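Local coordinates for protein choline dehydrogenase and related flavoproteins (Aspergillus oryzae, PDB 3Q9T) that oxidises formate as a flavin-dependent oxidase of the glucose-methanol-choline oxidoreductase family, with 8-formyl-FAD as its cofactor, at residues A[100-112]-A[121-133]. Numbering follows the deposited sequence. Where two conformers were deposited one is given.
Sequences TWVPGHKATFDQW and TWDPLVPYLRKSA. With FAY ([(2R,3S,4R,5R)-5-(6-amino-9H-purin-9-yl)-3,4-dihydroxytetrahydrofuran-2-yl]methyl (2R,3S,4S)-5-(8-formyl-7-methyl-2,4-dioxo-3,4-dihydrobenzo[g]pteridin-10(2H)-yl)-2,3,4-trihydroxypentyl dihydrogen diphosphate), chain D.
W122, in the first turn of helix 122-131, meets two side chains of segment 100-112, one over a face and one at its edge. The aliphatic part of K106 covers one face of the indole, with CB 3.9 Å from the centroid of the five-membered ring, a CH-pi contact, and V126 of W122's own helix covers the opposite face; F109 meets the edge, its CD2 3.6 Å from W122 CE3, the two ring planes 58° apart. With CG anti to the backbone N (chi1 -179°), the indole reaches across to P103 and to the carbonyl of G104. P103, whose CB touches W122 CH2, also packs on L129 CD2, and L125 CD1 touches both F109 and W112; apolar side chains make up the buried side where the helices cross.

The outer side is polar. D110 serves both partners: OD1 accepts from W122 N at 3.1 Å on its anti side, 28° out of the carboxylate plane, while OD2 makes a salt bridge with K106 NZ at 2.9 Å, through its syn lone pair. A lysine suits this place because its methylenes are apolar over the indole and the ammonium lies beyond it. K106 NZ stays 4.3 Å from D123 OD2, and two waters bridge them, one also reaching D110 OD1.

At the other end, W101 CZ2 packs on A133 CB at 3.9 Å, and one water joins W101 NE1 to L129 O, which also accepts from N556. Next door, T100 O accepts from flavin N3 at 3.0 Å and from Q555. The carboxylate, binding an amide at the start of helix 122-131 and a lysine together, is probably stabilised as the anion, and the contact holds that helix against the segment that begins at T100, which contacts the flavin.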
loop_
_atom_site.group_PDB
_atom_site.type_symbol
_atom_site.label_atom_id
_atom_site.label_comp_id
_atom_site.label_asym_id
_atom_site.label_seq_id
_atom_site.Cartn_x
_atom_site.Cartn_y
_atom_site.Cartn_z
ATOM N N THR A 100 14.930 -16.594 -17.456
ATOM C CA THR A 100 15.621 -15.844 -18.498
ATOM C C THR A 100 17.098 -15.638 -18.180
ATOM O O THR A 100 17.480 -15.350 -17.044
ATOM C CB THR A 100 14.976 -14.493 -18.804
ATOM O OG1 THR A 100 13.546 -14.611 -18.765
ATOM C CG2 THR A 100 15.393 -14.036 -20.198
ATOM N N TRP A 101 17.924 -15.822 -19.203
ATOM C CA TRP A 101 19.370 -15.776 -19.058
ATOM C C TRP A 101 19.900 -14.800 -20.074
ATOM O O TRP A 101 19.950 -15.108 -21.270
ATOM C CB TRP A 101 19.955 -17.154 -19.303
ATOM C CG TRP A 101 21.450 -17.247 -19.172
ATOM C CD1 TRP A 101 22.366 -17.091 -20.166
ATOM C CD2 TRP A 101 22.197 -17.570 -17.984
ATOM N NE1 TRP A 101 23.636 -17.286 -19.675
ATOM C CE2 TRP A 101 23.561 -17.582 -18.340
ATOM C CE3 TRP A 101 21.841 -17.841 -16.657
ATOM C CZ2 TRP A 101 24.571 -17.850 -17.420
ATOM C CZ3 TRP A 101 22.842 -18.107 -15.744
ATOM C CH2 TRP A 101 24.195 -18.110 -16.127
ATOM N N VAL A 102 20.307 -13.631 -19.584
ATOM C CA VAL A 102 20.661 -12.513 -20.432
ATOM C C VAL A 102 21.619 -11.613 -19.644
ATOM O O VAL A 102 21.343 -11.269 -18.508
ATOM C CB VAL A 102 19.375 -11.767 -20.896
ATOM C CG1 VAL A 102 18.506 -11.397 -19.686
ATOM C CG2 VAL A 102 19.709 -10.542 -21.734
ATOM N N PRO A 103 22.782 -11.283 -20.227
ATOM C CA PRO A 103 23.813 -10.576 -19.462
ATOM C C PRO A 103 23.586 -9.078 -19.305
ATOM O O PRO A 103 23.742 -8.570 -18.192
ATOM C CB PRO A 103 25.080 -10.806 -20.295
ATOM C CG PRO A 103 24.568 -10.915 -21.700
ATOM C CD PRO A 103 23.260 -11.677 -21.565
ATOM N N GLY A 104 23.258 -8.383 -20.396
ATOM C CA GLY A 104 23.184 -6.938 -20.370
ATOM C C GLY A 104 24.127 -6.247 -21.348
ATOM O O GLY A 104 24.850 -6.889 -22.103
ATOM N N HIS A 105 24.136 -4.922 -21.309
ATOM C CA HIS A 105 24.773 -4.133 -22.345
ATOM C C HIS A 105 26.206 -3.802 -21.947
ATOM O O HIS A 105 26.472 -3.457 -20.810
ATOM C CB HIS A 105 23.958 -2.865 -22.597
ATOM C CG HIS A 105 24.326 -2.141 -23.853
ATOM N ND1 HIS A 105 25.394 -1.274 -23.926
ATOM C CD2 HIS A 105 23.749 -2.136 -25.082
ATOM C CE1 HIS A 105 25.463 -0.768 -25.147
ATOM N NE2 HIS A 105 24.478 -1.275 -25.867
ATOM N N LYS A 106 27.122 -3.947 -22.896
ATOM C CA LYS A 106 28.539 -3.683 -22.671
ATOM C C LYS A 106 28.822 -2.295 -22.076
ATOM O O LYS A 106 29.637 -2.153 -21.176
ATOM C CB LYS A 106 29.310 -3.863 -23.992
ATOM C CG LYS A 106 30.740 -3.291 -24.004
ATOM C CD LYS A 106 31.457 -3.677 -25.315
ATOM C CE LYS A 106 32.561 -2.695 -25.680
ATOM N NZ LYS A 106 33.555 -2.480 -24.594
ATOM N N ALA A 107 28.146 -1.272 -22.573
ATOM C CA ALA A 107 28.404 0.077 -22.100
ATOM C C ALA A 107 28.109 0.193 -20.609
ATOM O O ALA A 107 28.738 0.976 -19.895
ATOM C CB ALA A 107 27.572 1.068 -22.878
ATOM N N THR A 108 27.149 -0.591 -20.143
ATOM C CA THR A 108 26.733 -0.502 -18.754
ATOM C C THR A 108 27.766 -1.148 -17.842
ATOM O O THR A 108 28.150 -0.588 -16.809
ATOM C CB THR A 108 25.348 -1.122 -18.552
ATOM O OG1 THR A 108 24.373 -0.305 -19.217
ATOM C CG2 THR A 108 25.009 -1.205 -17.070
ATOM N N PHE A 109 28.241 -2.320 -18.237
ATOM C CA PHE A 109 29.236 -3.015 -17.442
ATOM C C PHE A 109 30.559 -2.253 -17.467
ATOM O O PHE A 109 31.287 -2.226 -16.482
ATOM C CB PHE A 109 29.429 -4.431 -17.960
ATOM C CG PHE A 109 28.368 -5.401 -17.507
ATOM C CD1 PHE A 109 28.480 -6.053 -16.284
ATOM C CD2 PHE A 109 27.286 -5.692 -18.322
ATOM C CE1 PHE A 109 27.515 -6.979 -15.872
ATOM C CE2 PHE A 109 26.329 -6.608 -17.933
ATOM C CZ PHE A 109 26.437 -7.249 -16.697
ATOM N N ASP A 110 30.859 -1.616 -18.591
ATOM C CA ASP A 110 32.048 -0.797 -18.672
ATOM C C ASP A 110 32.037 0.290 -17.611
ATOM O O ASP A 110 33.091 0.687 -17.132
ATOM C CB ASP A 110 32.206 -0.176 -20.067
ATOM C CG ASP A 110 32.873 -1.119 -21.052
ATOM O OD1 ASP A 110 33.446 -2.148 -20.614
ATOM O OD2 ASP A 110 32.835 -0.821 -22.265
ATOM N N GLN A 111 30.855 0.779 -17.239
ATOM C CA GLN A 111 30.765 1.839 -16.238
ATOM C C GLN A 111 30.985 1.306 -14.823
ATOM O O GLN A 111 31.146 2.075 -13.891
ATOM C CB GLN A 111 29.439 2.593 -16.337
ATOM C CG GLN A 111 29.146 3.147 -17.715
ATOM C CD GLN A 111 30.280 3.985 -18.261
ATOM O OE1 GLN A 111 30.530 5.091 -17.784
ATOM N NE2 GLN A 111 30.976 3.463 -19.270
ATOM N N TRP A 112 30.998 -0.012 -14.665
ATOM C CA TRP A 112 31.367 -0.569 -13.365
ATOM C C TRP A 112 32.804 -0.161 -13.014
ATOM O O TRP A 112 33.202 -0.182 -11.848
ATOM C CB TRP A 112 31.240 -2.085 -13.341
ATOM C CG TRP A 112 29.825 -2.620 -13.383
ATOM C CD1 TRP A 112 28.723 -2.003 -13.892
ATOM C CD2 TRP A 112 29.377 -3.892 -12.890
ATOM N NE1 TRP A 112 27.617 -2.807 -13.746
ATOM C CE2 TRP A 112 27.995 -3.974 -13.139
ATOM C CE3 TRP A 112 30.015 -4.963 -12.252
ATOM C CZ2 TRP A 112 27.235 -5.088 -12.781
ATOM C CZ3 TRP A 112 29.263 -6.074 -11.902
ATOM C CH2 TRP A 112 27.884 -6.126 -12.165
ATOM N N THR A 121 34.835 -4.647 -15.891
ATOM C CA THR A 121 34.260 -4.062 -17.104
ATOM C C THR A 121 33.832 -5.185 -18.055
ATOM O O THR A 121 34.077 -6.363 -17.781
ATOM C CB THR A 121 35.237 -3.115 -17.815
ATOM O OG1 THR A 121 36.452 -3.809 -18.101
ATOM C CG2 THR A 121 35.553 -1.921 -16.942
ATOM N N TRP A 122 33.192 -4.829 -19.164
ATOM C CA TRP A 122 32.644 -5.838 -20.062
ATOM C C TRP A 122 33.617 -6.984 -20.421
ATOM O O TRP A 122 33.409 -8.145 -20.022
ATOM C CB TRP A 122 32.035 -5.204 -21.324
ATOM C CG TRP A 122 31.462 -6.256 -22.201
ATOM C CD1 TRP A 122 32.012 -6.749 -23.343
ATOM C CD2 TRP A 122 30.261 -7.014 -21.971
ATOM N NE1 TRP A 122 31.224 -7.753 -23.846
ATOM C CE2 TRP A 122 30.139 -7.927 -23.030
ATOM C CE3 TRP A 122 29.262 -6.983 -20.983
ATOM C CZ2 TRP A 122 29.062 -8.823 -23.135
ATOM C CZ3 TRP A 122 28.189 -7.872 -21.089
ATOM C CH2 TRP A 122 28.105 -8.783 -22.158
ATOM N N ASP A 123 34.671 -6.675 -21.167
ATOM C CA ASP A 123 35.552 -7.734 -21.685
ATOM C C ASP A 123 36.072 -8.710 -20.612
ATOM O O ASP A 123 35.893 -9.927 -20.739
ATOM C CB ASP A 123 36.704 -7.142 -22.507
ATOM C CG ASP A 123 36.207 -6.384 -23.735
ATOM O OD1 ASP A 123 35.261 -6.874 -24.387
ATOM O OD2 ASP A 123 36.748 -5.299 -24.036
ATOM N N PRO A 124 36.702 -8.187 -19.548
ATOM C CA PRO A 124 37.159 -9.079 -18.472
ATOM C C PRO A 124 36.037 -9.915 -17.858
ATOM O O PRO A 124 36.299 -11.021 -17.429
ATOM C CB PRO A 124 37.731 -8.113 -17.435
ATOM C CG PRO A 124 38.109 -6.908 -18.223
ATOM C CD PRO A 124 37.073 -6.785 -19.295
ATOM N N LEU A 125 34.810 -9.409 -17.835
ATOM C CA LEU A 125 33.698 -10.132 -17.215
ATOM C C LEU A 125 33.020 -11.172 -18.128
ATOM O O LEU A 125 32.413 -12.138 -17.645
ATOM C CB LEU A 125 32.661 -9.137 -16.676
ATOM C CG LEU A 125 33.079 -8.400 -15.405
ATOM C CD1 LEU A 125 31.977 -7.476 -14.929
ATOM C CD2 LEU A 125 33.399 -9.420 -14.319
ATOM N N VAL A 126 33.118 -10.982 -19.443
ATOM C CA VAL A 126 32.552 -11.949 -20.389
ATOM C C VAL A 126 32.727 -13.422 -20.006
ATOM O O VAL A 126 31.759 -14.177 -20.017
ATOM C CB VAL A 126 33.067 -11.734 -21.828
ATOM C CG1 VAL A 126 32.848 -13.002 -22.680
ATOM C CG2 VAL A 126 32.374 -10.543 -22.453
ATOM N N PRO A 127 33.961 -13.844 -19.692
ATOM C CA PRO A 127 34.148 -15.253 -19.322
ATOM C C PRO A 127 33.375 -15.616 -18.066
ATOM O O PRO A 127 32.804 -16.704 -17.990
ATOM C CB PRO A 127 35.663 -15.376 -19.086
ATOM C CG PRO A 127 36.173 -13.978 -19.003
ATOM C CD PRO A 127 35.236 -13.112 -19.772
ATOM N N TYR A 128 33.338 -14.708 -17.099
ATOM C CA TYR A 128 32.562 -14.945 -15.889
ATOM C C TYR A 128 31.054 -14.985 -16.165
ATOM O O TYR A 128 30.324 -15.710 -15.485
ATOM C CB TYR A 128 32.936 -13.936 -14.785
ATOM C CG TYR A 128 34.371 -14.093 -14.314
ATOM C CD1 TYR A 128 34.819 -15.297 -13.775
ATOM C CD2 TYR A 128 35.285 -13.048 -14.430
ATOM C CE1 TYR A 128 36.145 -15.459 -13.366
ATOM C CE2 TYR A 128 36.617 -13.201 -14.023
ATOM C CZ TYR A 128 37.035 -14.405 -13.494
ATOM O OH TYR A 128 38.342 -14.545 -13.075
ATOM N N LEU A 129 30.594 -14.230 -17.171
ATOM C CA LEU A 129 29.189 -14.288 -17.609
ATOM C C LEU A 129 28.849 -15.629 -18.285
ATOM O O LEU A 129 27.684 -15.981 -18.455
ATOM C CB LEU A 129 28.857 -13.122 -18.555
ATOM C CG LEU A 129 28.752 -11.749 -17.892
ATOM C CD1 LEU A 129 28.923 -10.614 -18.890
ATOM C CD2 LEU A 129 27.426 -11.622 -17.109
ATOM N N ARG A 130 29.873 -16.381 -18.674
ATOM C CA ARG A 130 29.647 -17.610 -19.416
ATOM C C ARG A 130 30.049 -18.866 -18.640
ATOM O O ARG A 130 29.573 -19.966 -18.925
ATOM C CB ARG A 130 30.370 -17.516 -20.752
ATOM C CG ARG A 130 29.843 -16.351 -21.576
ATOM C CD ARG A 130 30.649 -16.081 -22.837
ATOM N NE ARG A 130 30.046 -14.989 -23.594
ATOM C CZ ARG A 130 30.485 -14.566 -24.771
ATOM N NH1 ARG A 130 31.545 -15.151 -25.338
ATOM N NH2 ARG A 130 29.861 -13.563 -25.379
ATOM N N LYS A 131 30.895 -18.700 -17.631
ATOM C CA LYS A 131 31.471 -19.858 -16.953
ATOM C C LYS A 131 30.457 -20.838 -16.346
ATOM O O LYS A 131 30.663 -22.052 -16.399
ATOM C CB LYS A 131 32.479 -19.410 -15.890
ATOM C CG LYS A 131 33.437 -20.516 -15.447
ATOM C CD LYS A 131 34.500 -19.988 -14.488
ATOM C CE LYS A 131 35.398 -21.096 -13.955
ATOM N NZ LYS A 131 36.445 -20.522 -13.070
ATOM N N SER A 132 29.376 -20.321 -15.761
ATOM C CA SER A 132 28.431 -21.162 -15.029
ATOM C C SER A 132 27.619 -22.111 -15.919
ATOM O O SER A 132 27.104 -23.127 -15.459
ATOM C CB SER A 132 27.452 -20.289 -14.229
ATOM O OG SER A 132 28.132 -19.281 -13.504
ATOM N N ALA A 133 27.482 -21.750 -17.191
ATOM C CA ALA A 133 26.516 -22.386 -18.072
ATOM C C ALA A 133 27.149 -23.407 -19.017
ATOM O O ALA A 133 28.278 -23.223 -19.486
ATOM C CB ALA A 133 25.774 -21.307 -18.896
HETATM P P FAY D . 21.409 -13.893 -4.976
HETATM N N1 FAY D . 16.606 -12.915 -12.924
HETATM C C2 FAY D . 16.781 -13.388 -14.223
HETATM O O2 FAY D . 17.884 -13.332 -14.755
HETATM N N3 FAY D . 15.900 -14.319 -14.730
HETATM C C4 FAY D . 14.614 -14.339 -14.250
HETATM O O4 FAY D . 13.699 -14.539 -15.070
HETATM N N5 FAY D . 13.143 -13.880 -12.428
HETATM C C6 FAY D . 11.782 -13.962 -10.515
HETATM C C7 FAY D . 11.604 -13.882 -9.145
HETATM C C8 FAY D . 12.684 -13.525 -8.331
HETATM O O8 FAY D . 13.478 -13.525 -6.126
HETATM C C9 FAY D . 13.957 -13.375 -8.899
HETATM P PA FAY D . 19.510 -15.348 -3.465
HETATM C "C1'" FAY D . 16.591 -12.741 -10.038
HETATM C C10 FAY D . 15.413 -13.116 -12.272
HETATM N N10 FAY D . 15.343 -13.020 -10.879
HETATM N N1A FAY D . 19.711 -17.077 7.332
HETATM O O1A FAY D . 18.165 -14.958 -2.950
HETATM C C1B FAY D . 19.451 -17.342 2.094
HETATM O O1P FAY D . 22.490 -14.940 -4.857
HETATM C "C2'" FAY D . 17.401 -14.029 -9.764
HETATM O "O2'" FAY D . 16.503 -15.015 -9.401
HETATM C C2A FAY D . 20.036 -18.151 6.524
HETATM O O2A FAY D . 19.468 -16.217 -4.685
HETATM C C2B FAY D . 18.199 -17.370 1.236
HETATM O O2B FAY D . 17.275 -18.369 1.627
HETATM O O2P FAY D . 21.992 -12.494 -4.883
HETATM C "C3'" FAY D . 18.617 -14.061 -8.780
HETATM O "O3'" FAY D . 18.715 -15.225 -7.962
HETATM N N3A FAY D . 19.907 -18.059 5.148
HETATM C C3B FAY D . 18.780 -17.665 -0.129
HETATM O O3B FAY D . 18.982 -19.052 -0.240
HETATM O O3P FAY D . 20.372 -14.038 -3.751
HETATM C "C4'" FAY D . 18.751 -12.866 -7.870
HETATM O "O4'" FAY D . 18.650 -11.723 -8.715
HETATM C C4A FAY D . 19.465 -16.903 4.590
HETATM C C4B FAY D . 20.145 -17.024 -0.085
HETATM O O4B FAY D . 20.423 -16.740 1.276
HETATM C C4X FAY D . 14.377 -13.723 -13.007
HETATM C "C5'" FAY D . 20.094 -12.906 -7.100
HETATM O "O5'" FAY D . 20.483 -14.046 -6.320
HETATM C C5A FAY D . 19.143 -15.808 5.387
HETATM C C5B FAY D . 20.192 -15.765 -0.929
HETATM O O5B FAY D . 20.277 -16.154 -2.278
HETATM C C5X FAY D . 12.997 -13.596 -11.087
HETATM C C6A FAY D . 19.260 -15.894 6.773
HETATM N N6A FAY D . 18.855 -14.876 7.545
HETATM N N7A FAY D . 18.742 -14.807 4.576
HETATM C C7M FAY D . 10.200 -13.998 -8.601
HETATM C C8A FAY D . 18.811 -15.224 3.294
HETATM C C8M FAY D . 12.582 -13.822 -6.885
HETATM C C9A FAY D . 14.123 -13.359 -10.282
HETATM N N9A FAY D . 19.248 -16.516 3.290
HETATM O O HOH W 1 26.240 -16.809 -20.753
HETATM O O HOH W 2 35.204 -3.848 -21.986
HETATM O O HOH W 3 36.235 -2.907 -24.880
#